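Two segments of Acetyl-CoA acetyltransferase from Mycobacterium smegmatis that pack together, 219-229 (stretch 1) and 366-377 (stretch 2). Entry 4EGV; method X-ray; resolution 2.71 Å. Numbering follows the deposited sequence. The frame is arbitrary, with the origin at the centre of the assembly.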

# COMPACT_ATOMS: atom_id res chain seq x y z
N GLU A 219 14.53 -8.08 -9.82
CA GLU A 219 15.28 -8.59 -8.65
C GLU A 219 14.65 -8.29 -7.31
O GLU A 219 14.85 -9.02 -6.34
N LEU A 220 13.90 -7.20 -7.28
CA LEU A 220 13.06 -6.87 -6.16
C LEU A 220 11.88 -7.84 -6.05
O LEU A 220 11.61 -8.35 -4.96
N PHE A 221 11.21 -8.10 -7.17
CA PHE A 221 9.93 -8.83 -7.18
C PHE A 221 9.95 -10.35 -7.18
O PHE A 221 8.94 -10.97 -6.79
N ALA A 222 11.06 -10.95 -7.63
CA ALA A 222 11.14 -12.42 -7.71
C ALA A 222 11.06 -13.10 -6.34
O ALA A 222 10.31 -14.08 -6.18
N PRO A 223 11.81 -12.57 -5.34
CA PRO A 223 11.67 -13.05 -3.97
C PRO A 223 10.25 -12.93 -3.39
O PRO A 223 9.84 -13.76 -2.59
N PHE A 224 9.53 -11.88 -3.79
CA PHE A 224 8.08 -11.75 -3.55
C PHE A 224 7.22 -12.93 -4.05
O PHE A 224 6.46 -13.51 -3.28
N SER A 225 7.36 -13.29 -5.32
CA SER A 225 6.53 -14.33 -5.90
C SER A 225 6.87 -15.70 -5.35
O SER A 225 6.03 -16.59 -5.38
N LYS A 226 8.08 -15.86 -4.83
CA LYS A 226 8.45 -17.09 -4.18
C LYS A 226 7.72 -17.29 -2.86
O LYS A 226 7.15 -18.36 -2.62
N VAL A 227 7.74 -16.27 -2.01
CA VAL A 227 6.96 -16.25 -0.78
C VAL A 227 5.48 -16.44 -1.09
O VAL A 227 4.78 -17.12 -0.38
N ALA A 228 5.01 -15.84 -2.17
CA ALA A 228 3.63 -15.91 -2.53
C ALA A 228 3.20 -17.31 -2.89
O ALA A 228 2.08 -17.68 -2.60
N ALA A 229 4.10 -18.09 -3.49
CA ALA A 229 3.73 -19.42 -3.99
C ALA A 229 3.55 -20.44 -2.86
O ALA A 229 2.78 -21.40 -2.99
N GLY A 366 13.60 -10.36 4.44
CA GLY A 366 12.54 -10.37 3.46
C GLY A 366 11.74 -9.09 3.53
O GLY A 366 11.64 -8.47 4.58
N LEU A 367 11.15 -8.67 2.44
CA LEU A 367 10.30 -7.46 2.47
C LEU A 367 8.78 -7.74 2.45
O LEU A 367 7.99 -6.82 2.47
N THR A 368 8.41 -9.01 2.45
CA THR A 368 7.00 -9.40 2.45
C THR A 368 6.71 -10.61 3.33
O THR A 368 7.52 -11.49 3.52
N LEU A 369 5.53 -10.62 3.89
CA LEU A 369 5.12 -11.73 4.67
C LEU A 369 4.06 -12.53 3.93
O LEU A 369 3.80 -13.66 4.23
N THR A 370 3.46 -11.89 2.95
CA THR A 370 2.30 -12.39 2.28
C THR A 370 2.67 -12.94 0.90
O THR A 370 2.19 -13.98 0.46
N GLY A 371 3.53 -12.23 0.24
CA GLY A 371 3.85 -12.55 -1.10
C GLY A 371 3.64 -11.36 -1.96
O GLY A 371 4.11 -11.34 -3.04
N GLY A 372 2.91 -10.37 -1.49
CA GLY A 372 2.71 -9.14 -2.21
C GLY A 372 1.65 -9.16 -3.27
O GLY A 372 1.09 -10.17 -3.52
N LEU A 373 1.42 -8.02 -3.90
CA LEU A 373 0.19 -7.75 -4.61
C LEU A 373 -0.02 -8.38 -5.97
O LEU A 373 -0.97 -9.09 -6.18
N PRO A 374 0.85 -8.16 -6.91
CA PRO A 374 0.59 -8.87 -8.12
C PRO A 374 0.30 -10.30 -7.71
O PRO A 374 -0.75 -10.82 -8.06
N PHE A 375 1.21 -10.91 -6.96
CA PHE A 375 1.33 -12.34 -6.83
C PHE A 375 0.35 -12.98 -5.88
O PHE A 375 -0.12 -14.02 -6.13
N PHE A 376 0.09 -12.33 -4.78
CA PHE A 376 -0.82 -12.79 -3.74
C PHE A 376 -2.27 -12.82 -4.22
O PHE A 376 -3.02 -13.70 -3.83
N GLY A 377 -2.62 -11.86 -5.08
CA GLY A 377 -3.97 -11.71 -5.61
C GLY A 377 -4.69 -10.57 -4.94
O GLY A 377 -4.52 -10.33 -3.74

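The helix of stretch 1 packs against a glycine-rich loop and the short helix, 373-376, that follows it. No hydrogen bond crosses between the two stretches, and the 592 Å² they bury together is held mainly by apolar and aromatic contacts. From stretch 1, Phe221, Phe224, Val227 and Ala228 point toward the partner, whereas Ala222, Lys226 and Ala229 point away.

Phe375 is the principal knob. With chi1 at -42° (m) and chi2 at -75°, its ring enters a hole lined by Phe221, Phe224, Ser225 and Ala228. One face is covered by Ser225, whose CB lies 3.3 Å from Phe375 CD1 and 3.5 Å from the ring centroid, a CH-pi contact. The p rotamer of Ser225 (71°) places OG within 3.3 Å of Ala222 O, to which it donates a hydrogen bond, so the hydroxyl is satisfied along its own helix while the methylene meets the aromatic ring. The edge of Phe375 is directed at the face of Phe221 in an offset edge-to-face pair, with planes at 75° and Phe221 CD2 3.7 Å from Phe375 CZ. Phe221 has an off-well chi1 of -95°, and its ring also reaches Pro374, with CE2 3.8 Å from Pro374 CG.

Phe224 adopts m (-77°), which carries its ring across the loop. Thr368 covers one face: its CB is 3.8 Å from Phe224 CE1, and its CG2 lies over the ring at 4.1 Å from the centroid. The t rotamer of Thr368 (-171°) turns CG2 to the ring and leaves OG1 to accept hydrogen bonds from Gly371 N (3.0 Å) and Thr370 N (3.3 Å), bracing the turn. Leu367 (m, t) extends the apolar surface, with CB 3.9 Å from Phe224 CZ and CD1 4.0 Å from CD1 of Leu220. The CA-to-CB bond of Leu220 (t, p) points sideways to stretch 2, but the end of the side chain comes nearer.

The closest CA atoms across the two stretches are those of Ala228 and Gly371, 3.7 Å apart. Ala228 CB sits 3.6 Å from both Gly371 CA and Phe375 CB; a CB on Gly371 would clash with that methyl, and one on Gly372 would run into Phe224 CD1. Gly371 CA also makes a CA-H...O contact with Phe224 O at 3.5 Å. Val227, in t (164°), lays CG1 against the turn, 3.7 Å from Gly371 N and 4.0 Å from Thr368 CG2.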

# COMPACT_ATOMS: atom_id res chain seq x y z
CB GLU A 219 16.74 -8.12 -8.66
CG GLU A 219 17.61 -9.01 -9.53
CD GLU A 219 19.10 -8.74 -9.40
OE1 GLU A 219 19.53 -7.56 -9.42
OE2 GLU A 219 19.85 -9.75 -9.33
CB LEU A 220 12.58 -5.43 -6.31
CG LEU A 220 11.69 -4.91 -5.19
CD1 LEU A 220 12.47 -4.67 -3.97
CD2 LEU A 220 11.01 -3.69 -5.64
CB PHE A 221 9.03 -8.34 -8.31
CG PHE A 221 8.06 -7.27 -7.91
CD1 PHE A 221 8.31 -6.42 -6.84
CD2 PHE A 221 6.90 -7.08 -8.64
CE1 PHE A 221 7.41 -5.43 -6.50
CE2 PHE A 221 6.01 -6.06 -8.31
CZ PHE A 221 6.26 -5.26 -7.23
CB ALA A 222 12.34 -12.89 -8.51
CB PRO A 223 12.64 -12.15 -3.18
CG PRO A 223 13.58 -11.66 -4.15
CD PRO A 223 12.91 -11.60 -5.46
CB PHE A 224 7.57 -10.45 -4.14
CG PHE A 224 7.88 -9.26 -3.32
CD1 PHE A 224 6.87 -8.51 -2.76
CD2 PHE A 224 9.18 -8.89 -3.09
CE1 PHE A 224 7.16 -7.40 -1.98
CE2 PHE A 224 9.47 -7.80 -2.31
CZ PHE A 224 8.47 -7.05 -1.76
CB SER A 225 6.49 -14.31 -7.44
OG SER A 225 7.70 -14.72 -8.02
CB LYS A 226 9.95 -17.16 -3.96
CG LYS A 226 10.34 -18.46 -3.28
CD LYS A 226 11.83 -18.82 -3.36
CE LYS A 226 12.59 -18.41 -2.09
NZ LYS A 226 13.03 -17.01 -2.18
CB VAL A 227 7.21 -14.94 0.01
CG1 VAL A 227 6.16 -14.70 1.10
CG2 VAL A 227 8.61 -14.92 0.60
CB ALA A 228 3.34 -14.96 -3.66
CB ALA A 229 4.72 -19.91 -5.02
CB LEU A 367 10.68 -6.49 1.35
CG LEU A 367 12.17 -6.19 1.27
CD1 LEU A 367 12.45 -5.48 -0.02
CD2 LEU A 367 12.59 -5.33 2.46
CB THR A 368 6.46 -9.62 1.00
OG1 THR A 368 5.05 -9.78 1.05
CG2 THR A 368 7.11 -10.84 0.34
CB LEU A 369 4.52 -11.21 5.96
CG LEU A 369 5.51 -10.75 7.00
CD1 LEU A 369 4.75 -10.06 8.13
CD2 LEU A 369 6.27 -11.95 7.48
CB THR A 370 1.29 -11.25 2.18
OG1 THR A 370 0.68 -11.04 3.45
CG2 THR A 370 0.25 -11.57 1.23
CB LEU A 373 -0.14 -6.28 -4.65
CG LEU A 373 -1.33 -5.97 -3.77
CD1 LEU A 373 -1.52 -4.57 -3.67
CD2 LEU A 373 -2.56 -6.62 -4.21
CB PRO A 374 1.90 -8.74 -8.88
CG PRO A 374 2.56 -7.71 -8.27
CD PRO A 374 2.23 -7.68 -6.88
CB PHE A 375 2.76 -12.74 -6.46
CG PHE A 375 3.81 -11.99 -7.20
CD1 PHE A 375 4.07 -12.27 -8.50
CD2 PHE A 375 4.51 -10.99 -6.61
CE1 PHE A 375 5.02 -11.55 -9.17
CE2 PHE A 375 5.43 -10.31 -7.27
CZ PHE A 375 5.69 -10.59 -8.54
CB PHE A 376 -0.67 -11.95 -2.46
CG PHE A 376 -1.62 -12.37 -1.34
CD1 PHE A 376 -1.49 -13.59 -0.69
CD2 PHE A 376 -2.65 -11.52 -0.92
CE1 PHE A 376 -2.34 -13.96 0.35
CE2 PHE A 376 -3.51 -11.88 0.12
CZ PHE A 376 -3.37 -13.12 0.73